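Local coordinates for protein tyrosinase (Aspergillus oryzae, PDB 6JUD) that probably uses a pair of copper ions and molecular oxygen to oxidise L-tyrosine and L-dopa to L-dopaquinone, a step of melanin biosynthesis, at residues B[171-176]-B[195-200]. The protein carries 2 engineered substitutions. Numbering follows the deposited sequence.
Sequences PILVTM and NPLYRF
Asn195 ND2 donates to Met176 O at 2.9 Å, lying in the carbonyl plane with an N-H...O angle of 156°, and also makes a weak, bent bond of 2.6 Å to Leu173 O. The same amide closes an Asx turn: Asn195 OD1 accepts from Leu197 N at 2.9 Å, the donor standing above the carbonyl plane. Asparagine suits this place because its NH2 reaches across to the first residue of the 3-10 segment 173-175 and to Met176 just after it, while its C=O orders its own loop after strand 190-194. CG anti to the backbone N (chi1 -180°) carries the amide across. A water bridges Val174 O and Tyr198 O. Thr175 OG1 returns to Ile172 O, which Thr175 N also reaches, so a buried hydroxyl is satisfied locally. The flat Tyr198 ring can lie obliquely against backbone, its CD1 3.3 Å from Val174 O and 3.6 Å from Met176 O. Both segments belong to the common central domain of tyrosinase, away from the copper ligands; helix 41-55 meets Leu197 through Leu50, and helix 371-389 meets Val174 through Leu374. Val174 CG2 rests near the backbone Leu197 O. Leucines supply methyls for the buried apolar contact, Leu173 CD1 packing 3.7 Å from Leu197 CD1.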
ATOM      1  N   PRO B 171      -1.638 -13.977  -3.445  1.00 12.60           N
ATOM      2  CA  PRO B 171      -0.737 -14.949  -2.804  1.00 14.38           C
ATOM      3  C   PRO B 171       0.138 -14.291  -1.744  1.00 14.90           C
ATOM      4  O   PRO B 171       0.612 -13.166  -1.870  1.00 14.56           O
ATOM      5  CB  PRO B 171       0.160 -15.409  -3.953  1.00 16.31           C
ATOM      6  CG  PRO B 171      -0.638 -15.139  -5.181  1.00 14.71           C
ATOM      7  CD  PRO B 171      -1.433 -13.895  -4.899  1.00 13.05           C
ATOM      8  N   ILE B 172       0.412 -15.031  -0.671  1.00 14.47           N
ATOM      9  CA  ILE B 172       1.343 -14.558   0.341  1.00 15.24           C
ATOM     10  C   ILE B 172       2.629 -13.995  -0.250  1.00 15.39           C
ATOM     11  O   ILE B 172       3.061 -12.893   0.099  1.00 14.01           O
ATOM     12  CB  ILE B 172       1.699 -15.716   1.293  1.00 14.46           C
ATOM     13  CG1 ILE B 172       0.503 -16.281   2.052  1.00 14.72           C
ATOM     14  CG2 ILE B 172       2.783 -15.254   2.264  1.00 16.33           C
ATOM     15  CD1 ILE B 172       0.721 -17.644   2.673  1.00 17.03           C
ATOM     16  N   LEU B 173       3.263 -14.756  -1.135  1.00 16.46           N
ATOM     17  CA  LEU B 173       4.536 -14.355  -1.716  1.00 15.69           C
ATOM     18  C   LEU B 173       4.457 -13.052  -2.503  1.00 16.15           C
ATOM     19  O   LEU B 173       5.434 -12.302  -2.544  1.00 19.77           O
ATOM     20  CB  LEU B 173       5.049 -15.432  -2.672  1.00 16.39           C
ATOM     21  CG  LEU B 173       6.175 -16.317  -2.171  1.00 22.03           C
ATOM     22  CD1 LEU B 173       6.550 -17.306  -3.272  1.00 20.88           C
ATOM     23  CD2 LEU B 173       7.373 -15.484  -1.729  1.00 20.68           C
ATOM     24  N   VAL B 174       3.318 -12.810  -3.152  1.00 16.11           N
ATOM     25  CA  VAL B 174       3.180 -11.578  -3.945  1.00 17.30           C
ATOM     26  C   VAL B 174       3.176 -10.360  -3.042  1.00 14.63           C
ATOM     27  O   VAL B 174       3.483  -9.241  -3.471  1.00 18.35           O
ATOM     28  CB  VAL B 174       1.923 -11.686  -4.829  1.00 19.24           C
ATOM     29  CG1 VAL B 174       1.461 -10.360  -5.385  1.00 22.20           C
ATOM     30  CG2 VAL B 174       2.204 -12.665  -5.974  1.00 17.99           C
ATOM     31  N   THR B 175       2.860 -10.550  -1.751  1.00 13.28           N
ATOM     32  CA  THR B 175       2.773  -9.418  -0.840  1.00 12.72           C
ATOM     33  C   THR B 175       4.012  -9.197   0.015  1.00 11.90           C
ATOM     34  O   THR B 175       4.012  -8.347   0.914  1.00 16.18           O
ATOM     35  CB  THR B 175       1.546  -9.569   0.092  1.00 11.83           C
ATOM     36  OG1 THR B 175       1.757 -10.635   1.025  1.00 14.81           O
ATOM     37  CG2 THR B 175       0.306  -9.888  -0.734  1.00 16.05           C
ATOM     38  N   MET B 176       5.086  -9.927  -0.244  1.00 12.93           N
ATOM     39  CA  MET B 176       6.350  -9.826   0.479  1.00 13.53           C
ATOM     40  C   MET B 176       7.413  -9.104  -0.330  1.00 12.63           C
ATOM     41  O   MET B 176       7.852  -9.603  -1.366  1.00 14.81           O
ATOM     42  CB  MET B 176       6.850 -11.240   0.811  1.00 13.58           C
ATOM     43  CG  MET B 176       5.972 -11.984   1.812  1.00 15.22           C
ATOM     44  SD  MET B 176       6.357 -13.750   1.862  1.00 18.97           S
ATOM     45  CE  MET B 176       8.146 -13.694   1.995  1.00 23.25           C
ATOM     46  N   ASN B 195      12.178  -9.703  -3.688  1.00 17.02           N
ATOM     47  CA  ASN B 195      11.287 -10.753  -4.187  1.00 14.23           C
ATOM     48  C   ASN B 195      10.837 -10.457  -5.605  1.00 12.75           C
ATOM     49  O   ASN B 195      10.131  -9.473  -5.839  1.00 13.77           O
ATOM     50  CB  ASN B 195      10.073 -10.856  -3.266  1.00 12.91           C
ATOM     51  CG  ASN B 195       9.081 -11.925  -3.679  1.00 12.70           C
ATOM     52  OD1 ASN B 195       9.309 -12.713  -4.606  1.00 15.74           O
ATOM     53  ND2 ASN B 195       7.951 -11.952  -2.981  1.00 13.93           N
ATOM     54  N   PRO B 196      11.249 -11.275  -6.567  1.00 14.49           N
ATOM     55  CA  PRO B 196      10.932 -10.960  -7.961  1.00 13.53           C
ATOM     56  C   PRO B 196       9.451 -11.198  -8.250  1.00 12.29           C
ATOM     57  O   PRO B 196       8.987 -10.850  -9.338  1.00 13.12           O
ATOM     58  CB  PRO B 196      11.781 -11.957  -8.751  1.00 15.34           C
ATOM     59  CG  PRO B 196      11.902 -13.131  -7.824  1.00 14.80           C
ATOM     60  CD  PRO B 196      12.004 -12.531  -6.438  1.00 15.02           C
ATOM     61  N   LEU B 197       8.710 -11.742  -7.279  1.00 11.61           N
ATOM     62  CA  LEU B 197       7.266 -11.874  -7.496  1.00 13.32           C
ATOM     63  C   LEU B 197       6.465 -10.672  -7.008  1.00 12.85           C
ATOM     64  O   LEU B 197       5.264 -10.532  -7.272  1.00 13.90           O
ATOM     65  CB  LEU B 197       6.748 -13.144  -6.803  1.00 11.88           C
ATOM     66  CG  LEU B 197       7.146 -14.481  -7.437  1.00 12.35           C
ATOM     67  CD1 LEU B 197       6.690 -15.632  -6.547  1.00 18.97           C
ATOM     68  CD2 LEU B 197       6.571 -14.617  -8.842  1.00 15.63           C
ATOM     69  N   TYR B 198       7.096  -9.786  -6.258  1.00 11.46           N
ATOM     70  CA  TYR B 198       6.450  -8.619  -5.675  1.00 11.20           C
ATOM     71  C   TYR B 198       6.195  -7.520  -6.702  1.00 13.69           C
ATOM     72  O   TYR B 198       5.148  -6.867  -6.628  1.00 14.61           O
ATOM     73  CB  TYR B 198       7.363  -8.092  -4.580  1.00 11.11           C
ATOM     74  CG  TYR B 198       6.886  -6.929  -3.756  1.00 12.04           C
ATOM     75  CD1 TYR B 198       5.845  -7.069  -2.845  1.00 12.09           C
ATOM     76  CD2 TYR B 198       7.513  -5.688  -3.857  1.00 12.05           C
ATOM     77  CE1 TYR B 198       5.429  -5.986  -2.085  1.00 14.93           C
ATOM     78  CE2 TYR B 198       7.099  -4.612  -3.101  1.00 13.10           C
ATOM     79  CZ  TYR B 198       6.052  -4.767  -2.213  1.00 14.61           C
ATOM     80  OH  TYR B 198       5.651  -3.695  -1.439  1.00 14.46           O
ATOM     81  N   ARG B 199       7.141  -7.333  -7.611  1.00 13.89           N
ATOM     82  CA  ARG B 199       7.066  -6.346  -8.669  1.00 12.74           C
ATOM     83  C   ARG B 199       8.103  -6.661  -9.746  1.00 12.95           C
ATOM     84  O   ARG B 199       9.033  -7.416  -9.488  1.00 17.13           O
ATOM     85  CB  ARG B 199       7.337  -4.932  -8.123  1.00 15.31           C
ATOM     86  CG  ARG B 199       8.790  -4.710  -7.759  1.00 17.50           C
ATOM     87  CD  ARG B 199       9.059  -3.346  -7.139  1.00 20.93           C
ATOM     88  NE  ARG B 199      10.440  -3.327  -6.651  1.00 20.64           N
ATOM     89  CZ  ARG B 199      10.956  -2.416  -5.848  1.00 20.61           C
ATOM     90  NH1 ARG B 199      10.211  -1.397  -5.426  1.00 25.42           N
ATOM     91  NH2 ARG B 199      12.221  -2.520  -5.475  1.00 18.22           N
ATOM     92  N   PHE B 200       7.932  -6.056 -10.917  1.00 11.52           N
ATOM     93  CA  PHE B 200       8.998  -6.035 -11.919  1.00 13.51           C
ATOM     94  C   PHE B 200       9.515  -4.603 -12.035  1.00 11.12           C
ATOM     95  O   PHE B 200       8.727  -3.702 -12.321  1.00 13.91           O
ATOM     96  CB  PHE B 200       8.505  -6.537 -13.281  1.00 11.87           C
ATOM     97  CG  PHE B 200       9.523  -6.365 -14.383  1.00 10.91           C
ATOM     98  CD1 PHE B 200      10.763  -6.968 -14.293  1.00 12.64           C
ATOM     99  CD2 PHE B 200       9.260  -5.597 -15.502  1.00 12.10           C
ATOM    100  CE1 PHE B 200      11.706  -6.826 -15.298  1.00 13.27           C
ATOM    101  CE2 PHE B 200      10.188  -5.467 -16.522  1.00 11.33           C
ATOM    102  CZ  PHE B 200      11.423  -6.083 -16.432  1.00 11.90           C
TER
HETATM  103  O   HOH W   1       2.835  -7.152  -5.385  1.00 20.00           O